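Side-chain contacts in Pre-mRNA splicing helicase-like protein (Chaetomium thermophilum, PDB 4RVQ), which is the spliceosomal helicase Brr2, represented here by a PWI-like domain from its N-terminal region that probably takes part in protein or RNA binding: residues 65-68 against 69-73; 118-121 against 122-125. One frame throughout, in Å; residues are numbered along the deposited sequence. Where two conformers were deposited one is given.

Contact 1: 65-68 against 69-73; sequences DIEN and DLMEL
Glu67 and Met71, one turn apart on helix 63-73 of the PWI-like domain, carry most of the side-chain contact. The thioether folds back over the preceding turn. Met71 CG lies 3.2 Å from Glu67 O. The Met71 chain then turns about the CG-SD bond (chi3 -62°), which brings the methyl CE back toward the start of the helix. Met71 CE sits 3.6 Å from Glu67 OE2 and 3.4 Å from Asn68 OD1, in van der Waals contact with both oxygens. Glu67 runs out extended, with CG anti to the backbone N (chi1 -170°), and its CG and CD pass Met71 SD at 3.9 Å.

The hydrogen bonds between 65-68 and 69-73 are all alpha-helical backbone bonds, i to i+4. Met71 N to Glu67 O, at 2.8 Å, is the shortest, and Glu72 N to Asn68 O, at 3.2 Å, the longest. Asp69 N and Leu70 N bond to Asp65 O and Ile66 O.

Like charges stay apart: Asp65 OD1 and Asp69 OD1 are 6.3 Å from each other.

The helix packs against two others. Leu70 and Leu73 lie on Ala45 of helix 35-50, while Glu67 and Met71 touch His79 of helix 79-87, and Leu70 also reaches Ile86 there.

Contact 2: 118-121 against 122-125; sequences GLRW and ILDE
Trp121 and Ile122 meet in a CH-pi contact in the first turn of helix 120-127, the last helix of this PWI-like domain. Leu119 is its N-cap residue, and Gly118 is the C-prime residue of the Schellman motif that ends the helix before.

The tight part is apolar. Ile122 CG1 stands over one face of the indole, 3.4 Å from the centroid of the Trp121 six-membered ring. The ring reaches this place because Trp121 CG lies between the backbone N and carbonyl carbon (chi1 74°). Ile122 CD1 runs on to Leu119 CD2, 4.0 Å away, and Ile122 also packs on Leu95 and Met114. With an alanine here, the indole face would probably lose its CH partner and a gap would open beside Leu119.

Glu125 OE1 is at the ring edge, while its OE2 makes a salt bridge to Lys91 NZ and a hydrogen bond with Ala16 N.

The other side is looser and polar. Arg120 bends at chi2 and chi3 and crosses Asp124 at about a right angle. Their charged atoms stay apart; Arg120 NE is 4.8 Å from Asp124 OD1. One water joins them, accepting from Arg120 NH1 at 2.9 Å and donating to Asp124 OD1 at 2.7 Å.

Overall arrangement
Both contacts are local, each within or at the start of one helix, and both are partly buried. They lie on opposite sides of the chain's centre, with centres about 26 Å apart, and do not touch. They share no helix: contact 1 is within helix 63-73, against helices 35-50 and 79-87, while contact 2 opens helix 120-127 against helices 89-99 and 104-116. Contact 1 runs to the last residue of its helix, with regular backbone bonds and a thioether against polar groups. Contact 2 is at a helix start, where Ile122 N reaches Leu119 O at a bent angle. There buried Ile122 and Leu119 face the interior, Ile122 carrying the exposed Trp121 indole, and a water-bridged charged pair lies outside.

Contact 1: 65-68 against 69-73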
# COMPACT_ATOMS: atom_id res chain seq x y z
N ASP A 65 2.06 -6.94 -14.80
CA ASP A 65 2.17 -8.15 -14.00
C ASP A 65 1.69 -7.92 -12.58
O ASP A 65 1.01 -8.78 -12.01
CB ASP A 65 3.62 -8.66 -14.00
CG ASP A 65 4.08 -9.21 -15.36
OD1 ASP A 65 3.24 -9.62 -16.18
OD2 ASP A 65 5.32 -9.23 -15.61
N ILE A 66 2.04 -6.77 -11.99
CA ILE A 66 1.55 -6.40 -10.68
C ILE A 66 0.02 -6.40 -10.71
O ILE A 66 -0.64 -6.96 -9.84
CB ILE A 66 2.13 -5.03 -10.25
CG1 ILE A 66 3.65 -5.16 -10.00
CG2 ILE A 66 1.38 -4.50 -9.06
CD1 ILE A 66 4.35 -3.83 -9.73
N GLU A 67 -0.56 -5.73 -11.71
CA GLU A 67 -2.00 -5.68 -11.81
C GLU A 67 -2.62 -7.07 -11.95
O GLU A 67 -3.61 -7.40 -11.29
CB GLU A 67 -2.46 -4.79 -12.96
CG GLU A 67 -3.95 -4.57 -12.89
CD GLU A 67 -4.56 -4.09 -14.18
OE1 GLU A 67 -5.40 -3.16 -14.13
OE2 GLU A 67 -4.21 -4.65 -15.25
N ASN A 68 -2.08 -7.88 -12.86
CA ASN A 68 -2.63 -9.21 -13.05
C ASN A 68 -2.62 -10.02 -11.75
O ASN A 68 -3.63 -10.63 -11.40
CB ASN A 68 -1.87 -9.95 -14.14
CG ASN A 68 -2.33 -9.56 -15.54
OD1 ASN A 68 -3.38 -8.92 -15.74
ND2 ASN A 68 -1.54 -9.95 -16.52
N ASP A 69 -1.51 -10.00 -11.04
CA ASP A 69 -1.40 -10.78 -9.84
C ASP A 69 -2.32 -10.26 -8.75
O ASP A 69 -2.94 -11.02 -8.03
CB ASP A 69 0.05 -10.82 -9.36
CG ASP A 69 0.95 -11.65 -10.27
OD1 ASP A 69 0.45 -12.32 -11.19
OD2 ASP A 69 2.18 -11.59 -10.07
N LEU A 70 -2.43 -8.94 -8.62
CA LEU A 70 -3.30 -8.37 -7.60
C LEU A 70 -4.79 -8.66 -7.92
O LEU A 70 -5.60 -8.91 -7.02
CB LEU A 70 -3.00 -6.87 -7.35
CG LEU A 70 -3.23 -6.29 -5.96
CD1 LEU A 70 -2.32 -6.94 -4.95
CD2 LEU A 70 -3.03 -4.78 -5.98
N MET A 71 -5.15 -8.59 -9.21
CA MET A 71 -6.54 -8.84 -9.55
C MET A 71 -6.91 -10.28 -9.17
O MET A 71 -8.01 -10.53 -8.68
CB MET A 71 -6.81 -8.59 -11.03
CG MET A 71 -6.78 -7.10 -11.37
SD MET A 71 -7.20 -6.68 -13.07
CE MET A 71 -5.89 -7.55 -13.98
N GLU A 72 -6.03 -11.25 -9.44
CA GLU A 72 -6.28 -12.62 -9.06
C GLU A 72 -6.35 -12.77 -7.52
O GLU A 72 -7.19 -13.51 -7.02
CB GLU A 72 -5.19 -13.52 -9.61
CG GLU A 72 -5.42 -14.99 -9.25
CD GLU A 72 -4.42 -15.94 -9.87
OE1 GLU A 72 -4.13 -17.01 -9.27
OE2 GLU A 72 -3.90 -15.64 -10.96
N LEU A 73 -5.49 -12.05 -6.80
CA LEU A 73 -5.47 -12.13 -5.36
C LEU A 73 -6.82 -11.73 -4.78
O LEU A 73 -7.26 -12.26 -3.74
CB LEU A 73 -4.37 -11.24 -4.81
CG LEU A 73 -4.14 -11.31 -3.30
CD1 LEU A 73 -3.58 -12.72 -2.91
CD2 LEU A 73 -3.16 -10.22 -2.85

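Contact 2: 118-121 against 122-125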
# COMPACT_ATOMS: atom_id res chain seq x y z
N GLY A 118 14.06 7.62 -4.50
CA GLY A 118 13.37 8.82 -4.95
C GLY A 118 12.12 9.15 -4.14
O GLY A 118 11.25 9.89 -4.61
N LEU A 119 12.01 8.60 -2.92
CA LEU A 119 10.81 8.72 -2.11
C LEU A 119 10.96 9.71 -0.97
O LEU A 119 10.17 9.65 -0.03
CB LEU A 119 10.38 7.32 -1.60
CG LEU A 119 10.18 6.29 -2.70
CD1 LEU A 119 9.81 4.95 -2.08
CD2 LEU A 119 9.16 6.69 -3.76
N ARG A 120 11.87 10.66 -1.09
CA ARG A 120 11.89 11.79 -0.17
C ARG A 120 10.49 12.39 0.01
O ARG A 120 10.10 12.79 1.11
CB ARG A 120 12.89 12.87 -0.61
CG ARG A 120 12.92 14.15 0.24
CD ARG A 120 13.29 13.92 1.68
NE ARG A 120 14.62 13.37 1.76
CZ ARG A 120 15.05 12.65 2.75
NH1 ARG A 120 14.26 12.39 3.80
NH2 ARG A 120 16.28 12.14 2.71
N TRP A 121 9.72 12.51 -1.07
CA TRP A 121 8.40 13.11 -0.99
C TRP A 121 7.50 12.41 0.03
O TRP A 121 6.71 13.04 0.70
CB TRP A 121 7.73 13.16 -2.37
CG TRP A 121 7.21 11.89 -2.93
CD1 TRP A 121 7.89 10.98 -3.73
CD2 TRP A 121 5.89 11.38 -2.77
NE1 TRP A 121 7.05 9.92 -4.04
CE2 TRP A 121 5.82 10.15 -3.48
CE3 TRP A 121 4.75 11.85 -2.12
CZ2 TRP A 121 4.65 9.40 -3.55
CZ3 TRP A 121 3.61 11.11 -2.19
CH2 TRP A 121 3.57 9.90 -2.90
N ILE A 122 7.65 11.09 0.15
CA ILE A 122 6.86 10.33 1.11
C ILE A 122 7.31 10.60 2.54
O ILE A 122 6.48 10.80 3.43
CB ILE A 122 6.88 8.83 0.80
CG1 ILE A 122 6.33 8.57 -0.61
CG2 ILE A 122 6.12 8.06 1.87
CD1 ILE A 122 6.32 7.09 -0.99
N LEU A 123 8.61 10.64 2.75
CA LEU A 123 9.14 10.98 4.06
C LEU A 123 8.77 12.40 4.47
O LEU A 123 8.48 12.65 5.64
CB LEU A 123 10.65 10.78 4.09
CG LEU A 123 11.07 9.33 3.94
CD1 LEU A 123 12.59 9.24 3.79
CD2 LEU A 123 10.55 8.45 5.10
N ASP A 124 8.77 13.35 3.52
CA ASP A 124 8.33 14.70 3.82
C ASP A 124 6.89 14.71 4.25
O ASP A 124 6.50 15.43 5.18
CB ASP A 124 8.48 15.59 2.60
CG ASP A 124 9.90 16.02 2.32
OD1 ASP A 124 10.80 15.87 3.16
OD2 ASP A 124 10.13 16.58 1.23
N GLU A 125 6.05 13.92 3.59
CA GLU A 125 4.65 13.84 3.98
C GLU A 125 4.54 13.26 5.40
O GLU A 125 3.77 13.75 6.24
CB GLU A 125 3.94 12.92 3.00
CG GLU A 125 2.66 13.37 2.59
CD GLU A 125 1.88 12.53 1.64
OE1 GLU A 125 1.70 12.98 0.50
OE2 GLU A 125 1.32 11.54 1.99
O HOH W 1 12.05 14.02 4.73